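Local coordinates for glutathione s-transferase I (Zea mays, PDB 1AXD), which conjugates glutathione to electrophilic compounds, herbicides among them, as part of the plant's detoxification chemistry, at residues K153-D158 with K190-G195. Residues are numbered along the deposited sequence; the frame is centred on the assembly and turned at random.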
ATOM      1  N   LYS A 153      10.213 -10.406 -18.182  1.00 21.40           N
ATOM      2  CA  LYS A 153       9.009 -10.839 -18.861  1.00 25.34           C
ATOM      3  C   LYS A 153       7.846 -10.185 -18.189  1.00 27.47           C
ATOM      4  O   LYS A 153       6.924  -9.753 -18.857  1.00 27.96           O
ATOM      5  CB  LYS A 153       8.874 -12.357 -18.790  1.00 29.62           C
ATOM      6  CG  LYS A 153       7.910 -12.909 -19.820  1.00 38.74           C
ATOM      7  CD  LYS A 153       7.767 -14.408 -19.704  1.00 49.50           C
ATOM      8  CE  LYS A 153       6.841 -14.948 -20.788  1.00 55.35           C
ATOM      9  NZ  LYS A 153       6.645 -16.419 -20.664  1.00 59.14           N
ATOM     10  N   TYR A 154       7.899 -10.119 -16.865  1.00 28.71           N
ATOM     11  CA  TYR A 154       6.859  -9.513 -16.057  1.00 27.19           C
ATOM     12  C   TYR A 154       7.454  -8.481 -15.095  1.00 29.35           C
ATOM     13  O   TYR A 154       8.649  -8.219 -15.159  1.00 30.55           O
ATOM     14  CB  TYR A 154       6.124 -10.599 -15.288  1.00 25.81           C
ATOM     15  CG  TYR A 154       5.309 -11.522 -16.160  1.00 27.84           C
ATOM     16  CD1 TYR A 154       4.012 -11.173 -16.545  1.00 26.10           C
ATOM     17  CD2 TYR A 154       5.813 -12.763 -16.560  1.00 27.03           C
ATOM     18  CE1 TYR A 154       3.228 -12.029 -17.295  1.00 26.07           C
ATOM     19  CE2 TYR A 154       5.033 -13.640 -17.319  1.00 28.37           C
ATOM     20  CZ  TYR A 154       3.738 -13.265 -17.682  1.00 30.99           C
ATOM     21  OH  TYR A 154       2.941 -14.112 -18.421  1.00 30.15           O
ATOM     22  N   LEU A 155       6.631  -7.923 -14.209  1.00 28.63           N
ATOM     23  CA  LEU A 155       7.082  -6.909 -13.256  1.00 24.92           C
ATOM     24  C   LEU A 155       8.058  -7.397 -12.186  1.00 27.14           C
ATOM     25  O   LEU A 155       9.093  -6.784 -12.007  1.00 27.26           O
ATOM     26  CB  LEU A 155       5.870  -6.243 -12.599  1.00 16.48           C
ATOM     27  CG  LEU A 155       5.375  -4.876 -13.075  1.00 11.96           C
ATOM     28  CD1 LEU A 155       6.059  -4.402 -14.370  1.00  9.09           C
ATOM     29  CD2 LEU A 155       3.869  -4.946 -13.229  1.00  5.41           C
ATOM     30  N   ALA A 156       7.735  -8.475 -11.482  1.00 26.15           N
ATOM     31  CA  ALA A 156       8.612  -8.977 -10.430  1.00 25.34           C
ATOM     32  C   ALA A 156       9.811  -9.676 -10.955  1.00 27.27           C
ATOM     33  O   ALA A 156      10.768  -9.846 -10.221  1.00 29.37           O
ATOM     34  CB  ALA A 156       7.830  -9.893  -9.495  1.00 26.31           C
ATOM     35  N   GLY A 157       9.755 -10.102 -12.209  1.00 28.28           N
ATOM     36  CA  GLY A 157      10.856 -10.826 -12.816  1.00 30.72           C
ATOM     37  C   GLY A 157      10.300 -11.627 -13.977  1.00 31.85           C
ATOM     38  O   GLY A 157       9.272 -11.261 -14.521  1.00 35.10           O
ATOM     39  N   ASP A 158      10.926 -12.749 -14.320  1.00 34.63           N
ATOM     40  CA  ASP A 158      10.458 -13.563 -15.451  1.00 36.43           C
ATOM     41  C   ASP A 158       9.279 -14.456 -15.167  1.00 36.37           C
ATOM     42  O   ASP A 158       9.016 -15.350 -15.947  1.00 40.45           O
ATOM     43  CB  ASP A 158      11.605 -14.410 -16.024  1.00 36.69           C
ATOM     44  CG  ASP A 158      12.596 -13.595 -16.846  1.00 39.33           C
ATOM     45  OD1 ASP A 158      12.258 -12.475 -17.283  1.00 36.73           O
ATOM     46  OD2 ASP A 158      13.722 -14.091 -17.071  1.00 45.89           O
ATOM     47  N   LYS A 190       2.459  -2.656 -23.538  1.00 30.83           N
ATOM     48  CA  LYS A 190       1.356  -3.079 -24.408  1.00 31.73           C
ATOM     49  C   LYS A 190       1.331  -4.571 -24.577  1.00 32.17           C
ATOM     50  O   LYS A 190       0.292  -5.182 -24.370  1.00 32.82           O
ATOM     51  CB  LYS A 190       1.467  -2.414 -25.777  1.00 32.84           C
ATOM     52  CG  LYS A 190       0.412  -2.861 -26.790  1.00 39.56           C
ATOM     53  CD  LYS A 190      -0.937  -2.159 -26.619  1.00 44.19           C
ATOM     54  CE  LYS A 190      -1.798  -2.752 -25.501  1.00 51.21           C
ATOM     55  NZ  LYS A 190      -2.233  -4.163 -25.754  1.00 49.97           N
ATOM     56  N   ALA A 191       2.463  -5.156 -24.951  1.00 30.54           N
ATOM     57  CA  ALA A 191       2.561  -6.603 -25.126  1.00 31.79           C
ATOM     58  C   ALA A 191       2.179  -7.275 -23.841  1.00 30.16           C
ATOM     59  O   ALA A 191       1.367  -8.185 -23.850  1.00 30.00           O
ATOM     60  CB  ALA A 191       3.993  -6.978 -25.543  1.00 35.33           C
ATOM     61  N   TRP A 192       2.770  -6.805 -22.747  1.00 32.69           N
ATOM     62  CA  TRP A 192       2.520  -7.294 -21.390  1.00 33.07           C
ATOM     63  C   TRP A 192       1.035  -7.307 -21.070  1.00 33.04           C
ATOM     64  O   TRP A 192       0.536  -8.306 -20.569  1.00 34.52           O
ATOM     65  CB  TRP A 192       3.273  -6.381 -20.407  1.00 29.94           C
ATOM     66  CG  TRP A 192       2.903  -6.525 -18.968  1.00 26.35           C
ATOM     67  CD1 TRP A 192       3.215  -7.562 -18.137  1.00 20.88           C
ATOM     68  CD2 TRP A 192       2.188  -5.573 -18.173  1.00 23.90           C
ATOM     69  NE1 TRP A 192       2.741  -7.313 -16.876  1.00 22.06           N
ATOM     70  CE2 TRP A 192       2.107  -6.098 -16.869  1.00 25.04           C
ATOM     71  CE3 TRP A 192       1.615  -4.321 -18.438  1.00 27.34           C
ATOM     72  CZ2 TRP A 192       1.471  -5.416 -15.826  1.00 26.43           C
ATOM     73  CZ3 TRP A 192       0.988  -3.643 -17.408  1.00 25.71           C
ATOM     74  CH2 TRP A 192       0.922  -4.191 -16.115  1.00 27.80           C
ATOM     75  N   TRP A 193       0.349  -6.205 -21.358  1.00 30.71           N
ATOM     76  CA  TRP A 193      -1.082  -6.091 -21.110  1.00 30.99           C
ATOM     77  C   TRP A 193      -1.881  -7.051 -21.962  1.00 32.87           C
ATOM     78  O   TRP A 193      -2.918  -7.516 -21.523  1.00 34.04           O
ATOM     79  CB  TRP A 193      -1.539  -4.654 -21.364  1.00 31.96           C
ATOM     80  CG  TRP A 193      -3.010  -4.467 -21.240  1.00 27.44           C
ATOM     81  CD1 TRP A 193      -3.846  -3.944 -22.175  1.00 23.18           C
ATOM     82  CD2 TRP A 193      -3.831  -4.858 -20.133  1.00 30.59           C
ATOM     83  NE1 TRP A 193      -5.142  -3.994 -21.725  1.00 28.15           N
ATOM     84  CE2 TRP A 193      -5.161  -4.552 -20.475  1.00 28.51           C
ATOM     85  CE3 TRP A 193      -3.570  -5.442 -18.885  1.00 31.70           C
ATOM     86  CZ2 TRP A 193      -6.230  -4.813 -19.618  1.00 27.63           C
ATOM     87  CZ3 TRP A 193      -4.635  -5.700 -18.033  1.00 29.22           C
ATOM     88  CH2 TRP A 193      -5.947  -5.387 -18.407  1.00 29.25           C
ATOM     89  N   SER A 194      -1.429  -7.320 -23.180  1.00 35.44           N
ATOM     90  CA  SER A 194      -2.132  -8.253 -24.058  1.00 39.00           C
ATOM     91  C   SER A 194      -1.962  -9.657 -23.526  1.00 38.44           C
ATOM     92  O   SER A 194      -2.916 -10.428 -23.533  1.00 41.09           O
ATOM     93  CB  SER A 194      -1.576  -8.170 -25.482  1.00 39.39           C
ATOM     94  OG  SER A 194      -1.544  -6.830 -25.939  1.00 47.45           O
ATOM     95  N   GLY A 195      -0.760  -9.983 -23.061  1.00 33.00           N
ATOM     96  CA  GLY A 195      -0.518 -11.307 -22.531  1.00 30.18           C
ATOM     97  C   GLY A 195      -1.461 -11.594 -21.386  1.00 28.99           C
ATOM     98  O   GLY A 195      -2.028 -12.670 -21.298  1.00 28.18           O
TER
HETATM   99  O   HOH W   1      -0.172 -14.146 -19.458  1.00 40.31           O
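W192 carries its CG trans to the backbone N (chi1 167°), which swings the indole off helix 187-198 and up to the loop residues Y154 and L155; Y154, with CG trans to its carbonyl carbon instead (chi1 -68°), sets its phenol ring beside the five-membered part of that indole. The evidence for the first touch is Y154 CD1 lying 4.0 Å from W192 CD1. Because Y154 CD1 sits near the indole plane, it meets the rim of the tryptophan and not its face, and no ring stack forms. L155 meets the benzo ring further along the same side of the indole: its CD2 methyl is 3.6 Å from W192 CZ2, the two side chains running roughly perpendicular. Between these touches W192 NE1 donates to D164 OD1, which also accepts from L155 N, so one carboxylate oxygen ties the indole to the loop backbone and limits its rotation. No direct hydrogen bond joins the segments; a water bridges them, 3.3 Å from Y154 OH and donating weakly to G195 O. The loop is closed on itself by Y154 N to G157 O, 2.9 Å, and by K153 N to D158 OD1, 3.0 Å, the latter nearly in line with the carboxylate C-O bond. A leucine in place of W192 would probably leave D164 OD1 without its indole donor and open a gap beside Y154 CD1. Both segments belong to the helical C-terminal domain of the glutathione transferase fold: the loop links helices 128-151 and 162-165, the loop and helix 187-198 both pack against helix 128-151 through L149, which touches L155 and W192, and W97 of helix 88-122 packs on L155.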